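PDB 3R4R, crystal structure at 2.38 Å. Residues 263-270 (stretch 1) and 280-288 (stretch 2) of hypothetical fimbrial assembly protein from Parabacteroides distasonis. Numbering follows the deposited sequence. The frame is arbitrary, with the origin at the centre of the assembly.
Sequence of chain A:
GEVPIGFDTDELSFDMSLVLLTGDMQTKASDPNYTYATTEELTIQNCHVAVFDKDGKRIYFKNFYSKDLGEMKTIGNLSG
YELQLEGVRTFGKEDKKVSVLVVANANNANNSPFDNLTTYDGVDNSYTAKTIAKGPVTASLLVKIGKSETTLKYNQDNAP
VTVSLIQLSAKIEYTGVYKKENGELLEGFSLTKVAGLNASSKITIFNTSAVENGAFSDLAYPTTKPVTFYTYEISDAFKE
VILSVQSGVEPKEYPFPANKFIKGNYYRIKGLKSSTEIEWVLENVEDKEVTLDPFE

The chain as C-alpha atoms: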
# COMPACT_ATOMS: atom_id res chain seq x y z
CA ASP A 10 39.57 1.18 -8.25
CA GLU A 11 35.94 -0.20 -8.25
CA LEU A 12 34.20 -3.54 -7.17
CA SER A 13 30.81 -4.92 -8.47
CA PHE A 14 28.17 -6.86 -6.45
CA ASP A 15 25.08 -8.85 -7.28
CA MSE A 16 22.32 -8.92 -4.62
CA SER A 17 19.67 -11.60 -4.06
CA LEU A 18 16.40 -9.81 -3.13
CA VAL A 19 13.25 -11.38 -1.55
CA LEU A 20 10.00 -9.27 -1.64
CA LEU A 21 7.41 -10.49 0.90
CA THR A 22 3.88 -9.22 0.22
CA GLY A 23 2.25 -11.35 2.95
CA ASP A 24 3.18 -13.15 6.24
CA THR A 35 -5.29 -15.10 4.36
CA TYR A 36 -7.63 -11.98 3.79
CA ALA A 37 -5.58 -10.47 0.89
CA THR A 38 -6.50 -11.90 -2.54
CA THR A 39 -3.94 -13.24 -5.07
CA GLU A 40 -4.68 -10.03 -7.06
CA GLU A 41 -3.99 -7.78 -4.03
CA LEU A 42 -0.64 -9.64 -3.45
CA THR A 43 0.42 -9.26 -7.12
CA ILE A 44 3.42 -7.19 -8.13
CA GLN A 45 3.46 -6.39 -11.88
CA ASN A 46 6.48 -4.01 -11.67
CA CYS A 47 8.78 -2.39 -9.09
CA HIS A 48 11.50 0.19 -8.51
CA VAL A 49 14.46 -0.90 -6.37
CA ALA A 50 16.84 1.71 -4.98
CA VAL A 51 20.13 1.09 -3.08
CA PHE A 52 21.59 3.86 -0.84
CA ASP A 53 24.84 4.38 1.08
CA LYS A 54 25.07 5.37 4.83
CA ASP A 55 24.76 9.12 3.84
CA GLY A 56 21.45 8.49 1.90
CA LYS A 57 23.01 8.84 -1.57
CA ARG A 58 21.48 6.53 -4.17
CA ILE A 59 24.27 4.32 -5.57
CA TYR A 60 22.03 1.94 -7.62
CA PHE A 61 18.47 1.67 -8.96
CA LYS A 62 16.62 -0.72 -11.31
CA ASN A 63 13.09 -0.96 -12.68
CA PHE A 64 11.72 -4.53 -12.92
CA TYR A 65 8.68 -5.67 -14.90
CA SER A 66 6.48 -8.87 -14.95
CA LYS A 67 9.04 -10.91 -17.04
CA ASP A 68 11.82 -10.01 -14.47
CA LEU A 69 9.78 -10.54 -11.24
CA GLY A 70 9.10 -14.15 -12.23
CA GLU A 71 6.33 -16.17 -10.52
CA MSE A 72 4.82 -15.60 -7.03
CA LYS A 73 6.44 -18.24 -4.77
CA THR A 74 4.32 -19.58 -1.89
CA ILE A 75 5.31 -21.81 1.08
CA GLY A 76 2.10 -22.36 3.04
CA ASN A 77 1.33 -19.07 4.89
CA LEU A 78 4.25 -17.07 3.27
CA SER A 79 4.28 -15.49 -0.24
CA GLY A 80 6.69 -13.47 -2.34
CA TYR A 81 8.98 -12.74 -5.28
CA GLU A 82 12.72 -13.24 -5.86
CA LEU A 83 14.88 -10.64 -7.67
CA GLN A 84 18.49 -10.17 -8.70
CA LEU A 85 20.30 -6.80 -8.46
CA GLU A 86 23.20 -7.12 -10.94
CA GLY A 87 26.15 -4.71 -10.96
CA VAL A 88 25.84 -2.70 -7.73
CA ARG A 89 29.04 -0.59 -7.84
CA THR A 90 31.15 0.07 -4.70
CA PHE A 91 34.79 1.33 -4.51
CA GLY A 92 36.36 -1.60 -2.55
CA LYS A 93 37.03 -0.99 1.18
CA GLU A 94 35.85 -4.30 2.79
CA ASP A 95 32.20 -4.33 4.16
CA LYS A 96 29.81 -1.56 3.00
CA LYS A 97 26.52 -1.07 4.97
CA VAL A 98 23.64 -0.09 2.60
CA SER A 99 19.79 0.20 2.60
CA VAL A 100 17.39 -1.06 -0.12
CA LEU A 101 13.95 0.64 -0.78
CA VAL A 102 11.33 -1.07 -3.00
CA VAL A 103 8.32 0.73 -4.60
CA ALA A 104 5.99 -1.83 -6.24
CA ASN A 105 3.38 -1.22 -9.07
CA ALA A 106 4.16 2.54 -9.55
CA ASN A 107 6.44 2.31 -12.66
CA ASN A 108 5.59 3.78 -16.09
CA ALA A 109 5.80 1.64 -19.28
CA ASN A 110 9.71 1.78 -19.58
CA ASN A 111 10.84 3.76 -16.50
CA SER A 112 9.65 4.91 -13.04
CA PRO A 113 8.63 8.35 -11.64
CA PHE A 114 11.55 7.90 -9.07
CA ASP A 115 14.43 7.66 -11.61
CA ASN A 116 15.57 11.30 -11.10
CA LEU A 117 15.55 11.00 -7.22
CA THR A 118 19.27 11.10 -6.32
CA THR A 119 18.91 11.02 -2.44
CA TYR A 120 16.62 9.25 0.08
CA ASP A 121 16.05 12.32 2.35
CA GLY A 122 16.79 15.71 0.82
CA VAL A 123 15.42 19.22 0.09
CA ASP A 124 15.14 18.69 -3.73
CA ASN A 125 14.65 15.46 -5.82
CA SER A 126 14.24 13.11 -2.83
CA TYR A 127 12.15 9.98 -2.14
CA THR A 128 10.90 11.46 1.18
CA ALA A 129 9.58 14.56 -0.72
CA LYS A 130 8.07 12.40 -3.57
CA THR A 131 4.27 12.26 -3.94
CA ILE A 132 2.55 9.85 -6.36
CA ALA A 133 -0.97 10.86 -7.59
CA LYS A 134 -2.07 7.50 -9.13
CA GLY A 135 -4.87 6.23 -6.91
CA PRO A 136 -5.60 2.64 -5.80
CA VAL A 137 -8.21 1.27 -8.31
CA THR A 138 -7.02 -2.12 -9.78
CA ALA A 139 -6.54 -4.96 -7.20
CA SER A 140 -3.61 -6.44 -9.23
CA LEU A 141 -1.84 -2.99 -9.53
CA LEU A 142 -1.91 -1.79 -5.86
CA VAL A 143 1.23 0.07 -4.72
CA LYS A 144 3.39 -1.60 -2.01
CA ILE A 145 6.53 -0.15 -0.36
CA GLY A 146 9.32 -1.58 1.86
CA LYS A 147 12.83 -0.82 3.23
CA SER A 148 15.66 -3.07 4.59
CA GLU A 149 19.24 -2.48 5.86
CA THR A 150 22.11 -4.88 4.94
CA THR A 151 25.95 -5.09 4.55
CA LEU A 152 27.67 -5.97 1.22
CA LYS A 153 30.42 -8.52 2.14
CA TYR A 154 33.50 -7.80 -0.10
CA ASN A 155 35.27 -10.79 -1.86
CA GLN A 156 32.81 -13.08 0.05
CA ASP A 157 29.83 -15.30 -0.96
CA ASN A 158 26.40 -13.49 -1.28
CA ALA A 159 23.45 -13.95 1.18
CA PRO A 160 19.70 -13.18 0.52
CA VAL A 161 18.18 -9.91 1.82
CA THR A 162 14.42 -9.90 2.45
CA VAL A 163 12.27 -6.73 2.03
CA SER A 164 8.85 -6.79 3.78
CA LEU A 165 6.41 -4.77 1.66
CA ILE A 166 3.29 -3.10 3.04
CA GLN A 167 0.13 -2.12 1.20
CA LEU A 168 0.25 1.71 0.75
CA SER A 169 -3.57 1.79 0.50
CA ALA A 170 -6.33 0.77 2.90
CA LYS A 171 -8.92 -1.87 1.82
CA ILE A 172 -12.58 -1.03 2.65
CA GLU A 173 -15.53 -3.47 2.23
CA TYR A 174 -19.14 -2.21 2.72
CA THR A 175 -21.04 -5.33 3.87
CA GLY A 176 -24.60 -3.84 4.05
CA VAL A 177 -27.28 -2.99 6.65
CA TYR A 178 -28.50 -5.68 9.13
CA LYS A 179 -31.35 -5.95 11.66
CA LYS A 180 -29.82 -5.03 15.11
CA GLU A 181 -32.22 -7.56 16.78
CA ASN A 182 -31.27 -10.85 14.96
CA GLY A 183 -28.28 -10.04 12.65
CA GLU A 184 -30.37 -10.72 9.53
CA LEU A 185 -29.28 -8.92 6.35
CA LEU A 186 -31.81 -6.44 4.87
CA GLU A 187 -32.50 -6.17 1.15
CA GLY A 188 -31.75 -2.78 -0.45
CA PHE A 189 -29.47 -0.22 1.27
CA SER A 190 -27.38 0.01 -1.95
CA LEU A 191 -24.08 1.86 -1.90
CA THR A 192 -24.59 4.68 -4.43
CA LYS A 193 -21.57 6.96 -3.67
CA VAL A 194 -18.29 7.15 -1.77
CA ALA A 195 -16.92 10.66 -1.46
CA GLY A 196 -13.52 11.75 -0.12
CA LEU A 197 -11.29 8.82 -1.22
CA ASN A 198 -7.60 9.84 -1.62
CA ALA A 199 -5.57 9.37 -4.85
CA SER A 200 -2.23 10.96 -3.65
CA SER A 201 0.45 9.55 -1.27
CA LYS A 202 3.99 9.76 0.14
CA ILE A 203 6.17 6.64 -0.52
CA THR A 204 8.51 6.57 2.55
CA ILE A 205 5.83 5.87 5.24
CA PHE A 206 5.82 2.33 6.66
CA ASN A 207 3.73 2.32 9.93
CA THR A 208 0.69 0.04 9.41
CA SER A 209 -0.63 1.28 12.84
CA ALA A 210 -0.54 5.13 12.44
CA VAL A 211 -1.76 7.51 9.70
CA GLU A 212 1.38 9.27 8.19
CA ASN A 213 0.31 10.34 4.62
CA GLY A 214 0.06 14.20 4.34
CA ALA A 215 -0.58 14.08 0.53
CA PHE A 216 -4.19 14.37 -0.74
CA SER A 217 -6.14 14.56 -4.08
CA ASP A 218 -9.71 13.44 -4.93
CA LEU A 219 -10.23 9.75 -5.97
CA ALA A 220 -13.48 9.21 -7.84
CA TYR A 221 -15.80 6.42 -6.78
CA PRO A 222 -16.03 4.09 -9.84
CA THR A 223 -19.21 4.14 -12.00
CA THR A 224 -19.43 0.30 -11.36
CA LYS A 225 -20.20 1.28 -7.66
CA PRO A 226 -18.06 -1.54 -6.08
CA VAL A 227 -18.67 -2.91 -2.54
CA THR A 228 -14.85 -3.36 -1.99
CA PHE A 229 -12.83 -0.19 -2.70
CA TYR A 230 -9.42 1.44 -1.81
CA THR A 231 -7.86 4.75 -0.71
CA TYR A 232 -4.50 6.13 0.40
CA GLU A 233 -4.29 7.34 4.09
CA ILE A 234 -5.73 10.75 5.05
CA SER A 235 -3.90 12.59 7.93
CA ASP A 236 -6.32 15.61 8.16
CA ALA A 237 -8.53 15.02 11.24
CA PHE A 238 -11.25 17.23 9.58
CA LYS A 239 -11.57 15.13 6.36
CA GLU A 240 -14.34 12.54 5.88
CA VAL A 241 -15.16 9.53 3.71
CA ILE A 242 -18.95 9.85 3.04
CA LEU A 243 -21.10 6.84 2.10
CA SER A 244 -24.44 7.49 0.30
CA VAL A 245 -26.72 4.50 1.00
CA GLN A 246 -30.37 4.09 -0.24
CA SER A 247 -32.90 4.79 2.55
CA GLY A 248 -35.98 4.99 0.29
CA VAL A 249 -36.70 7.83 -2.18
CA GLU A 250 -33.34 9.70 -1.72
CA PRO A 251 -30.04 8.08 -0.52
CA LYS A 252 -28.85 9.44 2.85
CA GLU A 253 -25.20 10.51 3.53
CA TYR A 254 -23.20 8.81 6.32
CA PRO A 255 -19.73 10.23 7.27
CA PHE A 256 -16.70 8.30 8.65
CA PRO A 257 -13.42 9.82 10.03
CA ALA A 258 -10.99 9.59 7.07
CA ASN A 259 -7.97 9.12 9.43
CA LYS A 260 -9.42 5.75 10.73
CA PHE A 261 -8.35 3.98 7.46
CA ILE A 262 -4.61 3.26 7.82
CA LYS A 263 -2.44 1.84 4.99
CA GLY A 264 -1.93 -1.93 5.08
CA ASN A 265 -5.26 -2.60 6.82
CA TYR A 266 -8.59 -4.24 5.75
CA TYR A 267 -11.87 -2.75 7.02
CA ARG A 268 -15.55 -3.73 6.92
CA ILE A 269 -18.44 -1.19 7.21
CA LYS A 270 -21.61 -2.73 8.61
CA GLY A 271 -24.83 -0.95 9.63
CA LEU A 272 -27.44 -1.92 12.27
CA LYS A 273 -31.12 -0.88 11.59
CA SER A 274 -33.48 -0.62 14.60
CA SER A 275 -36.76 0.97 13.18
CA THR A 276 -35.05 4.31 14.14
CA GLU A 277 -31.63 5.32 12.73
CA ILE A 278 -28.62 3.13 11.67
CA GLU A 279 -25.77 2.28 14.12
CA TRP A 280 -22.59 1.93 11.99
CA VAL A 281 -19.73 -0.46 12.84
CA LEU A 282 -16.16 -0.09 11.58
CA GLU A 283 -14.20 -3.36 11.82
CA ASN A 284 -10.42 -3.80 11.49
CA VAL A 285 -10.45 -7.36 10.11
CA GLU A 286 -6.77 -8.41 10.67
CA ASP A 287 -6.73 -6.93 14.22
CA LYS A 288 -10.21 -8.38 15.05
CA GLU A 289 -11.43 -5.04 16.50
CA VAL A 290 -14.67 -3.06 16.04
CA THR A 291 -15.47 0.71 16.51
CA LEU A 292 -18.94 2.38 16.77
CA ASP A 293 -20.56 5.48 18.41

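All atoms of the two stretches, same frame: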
# COMPACT_ATOMS: atom_id res chain seq x y z
N LYS A 263 -3.09 2.66 6.01
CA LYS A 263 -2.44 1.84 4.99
C LYS A 263 -2.06 0.46 5.54
O LYS A 263 -1.55 0.34 6.67
CB LYS A 263 -1.18 2.55 4.47
CG LYS A 263 -0.08 2.70 5.53
CD LYS A 263 1.03 3.61 5.06
CE LYS A 263 1.97 3.98 6.17
NZ LYS A 263 1.30 4.71 7.32
N GLY A 264 -2.28 -0.56 4.72
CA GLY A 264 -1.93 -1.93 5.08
C GLY A 264 -2.95 -2.59 5.97
O GLY A 264 -2.62 -3.58 6.61
N ASN A 265 -4.18 -2.04 6.02
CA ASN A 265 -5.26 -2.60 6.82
C ASN A 265 -6.51 -2.88 5.96
O ASN A 265 -6.69 -2.26 4.91
CB ASN A 265 -5.62 -1.67 7.98
CG ASN A 265 -4.57 -1.54 9.06
OD1 ASN A 265 -4.47 -2.38 9.96
ND2 ASN A 265 -3.81 -0.48 9.01
N TYR A 266 -7.34 -3.84 6.40
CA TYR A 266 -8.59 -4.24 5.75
C TYR A 266 -9.73 -3.97 6.72
O TYR A 266 -9.69 -4.37 7.87
CB TYR A 266 -8.53 -5.72 5.27
CG TYR A 266 -9.81 -6.43 4.85
CD1 TYR A 266 -10.82 -5.74 4.17
CD2 TYR A 266 -9.94 -7.81 4.98
CE1 TYR A 266 -11.98 -6.40 3.75
CE2 TYR A 266 -11.08 -8.48 4.54
CZ TYR A 266 -12.10 -7.77 3.93
OH TYR A 266 -13.22 -8.48 3.52
N TYR A 267 -10.72 -3.20 6.25
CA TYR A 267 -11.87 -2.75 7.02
C TYR A 267 -13.18 -3.22 6.43
O TYR A 267 -13.29 -3.40 5.22
CB TYR A 267 -11.88 -1.22 7.08
CG TYR A 267 -10.62 -0.62 7.69
CD1 TYR A 267 -10.47 -0.54 9.07
CD2 TYR A 267 -9.60 -0.10 6.88
CE1 TYR A 267 -9.31 0.00 9.63
CE2 TYR A 267 -8.44 0.44 7.44
CZ TYR A 267 -8.30 0.49 8.82
OH TYR A 267 -7.18 1.02 9.40
N ARG A 268 -14.18 -3.41 7.30
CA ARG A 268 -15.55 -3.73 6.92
C ARG A 268 -16.52 -2.73 7.57
O ARG A 268 -16.46 -2.52 8.79
CB ARG A 268 -15.96 -5.18 7.26
CG ARG A 268 -15.16 -6.29 6.57
CD ARG A 268 -15.88 -7.61 6.74
NE ARG A 268 -15.07 -8.78 6.37
CZ ARG A 268 -14.67 -9.72 7.23
NH1 ARG A 268 -15.05 -9.67 8.50
NH2 ARG A 268 -13.95 -10.74 6.80
N ILE A 269 -17.41 -2.12 6.76
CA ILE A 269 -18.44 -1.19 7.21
C ILE A 269 -19.77 -1.92 7.15
O ILE A 269 -20.26 -2.31 6.09
CB ILE A 269 -18.48 0.17 6.45
CG1 ILE A 269 -17.13 0.90 6.54
CG2 ILE A 269 -19.62 1.05 6.97
CD1 ILE A 269 -17.08 2.30 5.89
N LYS A 270 -20.35 -2.07 8.33
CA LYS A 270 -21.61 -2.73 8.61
C LYS A 270 -22.52 -1.76 9.36
O LYS A 270 -22.05 -1.01 10.22
CB LYS A 270 -21.31 -4.01 9.44
CG LYS A 270 -22.49 -4.85 9.88
CD LYS A 270 -22.09 -6.03 10.78
CE LYS A 270 -21.23 -7.08 10.10
NZ LYS A 270 -20.90 -8.18 11.03
N TRP A 280 -23.69 2.39 12.82
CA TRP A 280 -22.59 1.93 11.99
C TRP A 280 -21.43 1.39 12.82
O TRP A 280 -21.09 1.92 13.87
CB TRP A 280 -22.09 3.05 11.06
CG TRP A 280 -23.13 3.50 10.08
CD1 TRP A 280 -24.01 4.53 10.24
CD2 TRP A 280 -23.52 2.82 8.87
NE1 TRP A 280 -24.89 4.57 9.17
CE2 TRP A 280 -24.60 3.54 8.32
CE3 TRP A 280 -23.03 1.70 8.18
CZ2 TRP A 280 -25.20 3.19 7.10
CZ3 TRP A 280 -23.62 1.36 6.97
CH2 TRP A 280 -24.69 2.08 6.45
N VAL A 281 -20.82 0.33 12.28
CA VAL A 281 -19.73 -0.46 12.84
C VAL A 281 -18.52 -0.47 11.88
O VAL A 281 -18.63 -0.93 10.72
CB VAL A 281 -20.19 -1.92 13.15
CG1 VAL A 281 -19.05 -2.76 13.71
CG2 VAL A 281 -21.41 -1.97 14.07
N LEU A 282 -17.37 -0.03 12.37
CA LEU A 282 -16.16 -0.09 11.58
C LEU A 282 -15.27 -1.17 12.17
O LEU A 282 -14.86 -1.07 13.33
CB LEU A 282 -15.46 1.28 11.51
CG LEU A 282 -14.21 1.36 10.64
CD1 LEU A 282 -14.46 0.84 9.21
CD2 LEU A 282 -13.68 2.77 10.62
N GLU A 283 -15.01 -2.23 11.38
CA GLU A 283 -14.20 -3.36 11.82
C GLU A 283 -12.79 -3.34 11.17
O GLU A 283 -12.66 -3.10 9.98
CB GLU A 283 -14.89 -4.71 11.48
CG GLU A 283 -14.11 -5.95 11.90
CD GLU A 283 -14.59 -7.32 11.43
OE1 GLU A 283 -15.71 -7.41 10.87
OE2 GLU A 283 -13.84 -8.30 11.63
N ASN A 284 -11.77 -3.60 11.98
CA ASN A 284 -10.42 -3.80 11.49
C ASN A 284 -10.25 -5.31 11.49
O ASN A 284 -10.08 -5.92 12.54
CB ASN A 284 -9.37 -3.01 12.31
CG ASN A 284 -8.00 -3.01 11.67
OD1 ASN A 284 -7.46 -4.06 11.31
ND2 ASN A 284 -7.36 -1.86 11.62
N VAL A 285 -10.38 -5.91 10.32
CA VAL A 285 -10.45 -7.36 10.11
C VAL A 285 -9.18 -8.09 10.63
O VAL A 285 -9.33 -9.06 11.38
CB VAL A 285 -10.67 -7.70 8.61
CG1 VAL A 285 -10.82 -9.21 8.40
CG2 VAL A 285 -11.92 -6.99 8.10
N GLU A 286 -7.97 -7.68 10.23
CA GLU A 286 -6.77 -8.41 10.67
C GLU A 286 -6.56 -8.27 12.19
O GLU A 286 -6.10 -9.22 12.81
CB GLU A 286 -5.49 -7.99 9.93
CG GLU A 286 -5.21 -6.50 9.80
CD GLU A 286 -5.92 -5.81 8.65
OE1 GLU A 286 -5.43 -5.93 7.50
OE2 GLU A 286 -6.95 -5.14 8.89
N ASP A 287 -6.93 -7.12 12.79
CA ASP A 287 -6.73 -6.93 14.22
C ASP A 287 -7.84 -7.54 15.06
O ASP A 287 -7.63 -7.73 16.27
CB ASP A 287 -6.64 -5.43 14.55
CG ASP A 287 -5.43 -4.74 13.95
OD1 ASP A 287 -4.37 -5.40 13.83
OD2 ASP A 287 -5.53 -3.53 13.67
N LYS A 288 -8.99 -7.85 14.44
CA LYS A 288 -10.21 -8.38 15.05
C LYS A 288 -10.66 -7.39 16.15
O LYS A 288 -10.71 -7.70 17.34
CB LYS A 288 -10.07 -9.83 15.58
CG LYS A 288 -9.97 -10.85 14.44
CD LYS A 288 -10.03 -12.30 14.90
CE LYS A 288 -10.10 -13.23 13.70
NZ LYS A 288 -10.25 -14.65 14.10

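At the end of the antiparallel pairing of these two strands, where the regular backbone ladder stops, the carboxylate of Glu-286 takes the place of a backbone carbonyl as partner of Tyr-266 N. Tyr-266 N donates to Glu-286 OE2 at 2.8 Å with nearly straight geometry, and more weakly to Glu-286 OE1 at 3.0 Å. Glu-286 reaches this amide because its chain is folded (chi1 p, chi2 m): its CA-to-CB bond points sideways, yet the carboxylate turns back to the opposing strand. Glu-286 OE2 also lies 2.7 Å from Asn-284 OD1 and 3.0 Å from Tyr-266 O, another acceptor.

Beyond this end, strands 266-270 and 280-284 run antiparallel, their directions 161° apart and their axes 4.7 Å apart at closest. Val-285 N donates to Tyr-266 O (3.0 Å). Arg-268 and Glu-283 form a reciprocal pair, Arg-268 N to Glu-283 O at 3.1 Å and Glu-283 N to Arg-268 O at 3.0 Å; Lys-270 and Val-281 repeat it, with Lys-270 N to Val-281 O at 3.2 Å and Val-281 N to Lys-270 O at 2.7 Å. CA-H...O contacts supplement the ladder at carbonyls that already accept N-H bonds, the shortest being Tyr-267 CA to Glu-283 O at 3.1 Å.

Alternation along the strands sorts the side chains. Tyr-267, Ile-269, Leu-282 and Asn-284 share one face. Here Leu-282, with chi1 t and chi2 p, brings CD1 to 3.8 Å from Ile-269 CG1 and 3.9 Å from Tyr-267 CB, so one methyl serves two neighbours; all three residues are buried, as suits their largely apolar surfaces. Ile-269 also sets CG2 3.7 Å from Trp-280 CE3, the indole bending nearer from a sideways start. Asn-284 ND2 lies 3.3 Å from Tyr-267 CE1 and makes a weak hydrogen bond to Asn-265 OD1 (3.4 Å), giving the amide a polar partner beside the aromatic ring.

The other face, carrying Arg-268, Lys-270, Val-281 and Glu-283, is more open and more charged. Arg-268 extends from chi1 m through t and t, and its NH1 forms a salt bridge with Glu-283 OE1 at 3.3 Å, a weak hydrogen bond that approaches the guanidinium edge. Val-285 CG1 lies over one guanidinium face, and Val-285 CG2 packs 3.7 Å from Arg-268 CG, so the long aliphatic part of the arginine is used as well as its charge. Lys-270 CB lies 4.4 Å from Val-281 CB, while the end of the lysine leads away.

Val-285, pointing toward stretch 1, also joins this cluster to Tyr-266: its CG2 sits 3.9 Å from the centroid of the Tyr-266 ring, over the face in a CH-pi contact. A compact branched residue can thus touch an aromatic face and an arginine together. Gly-264, in the loop before the strand, has a phi of 81°, a positive value that favours glycine. In all, 777 Å² is buried between the stretches, both sides summed.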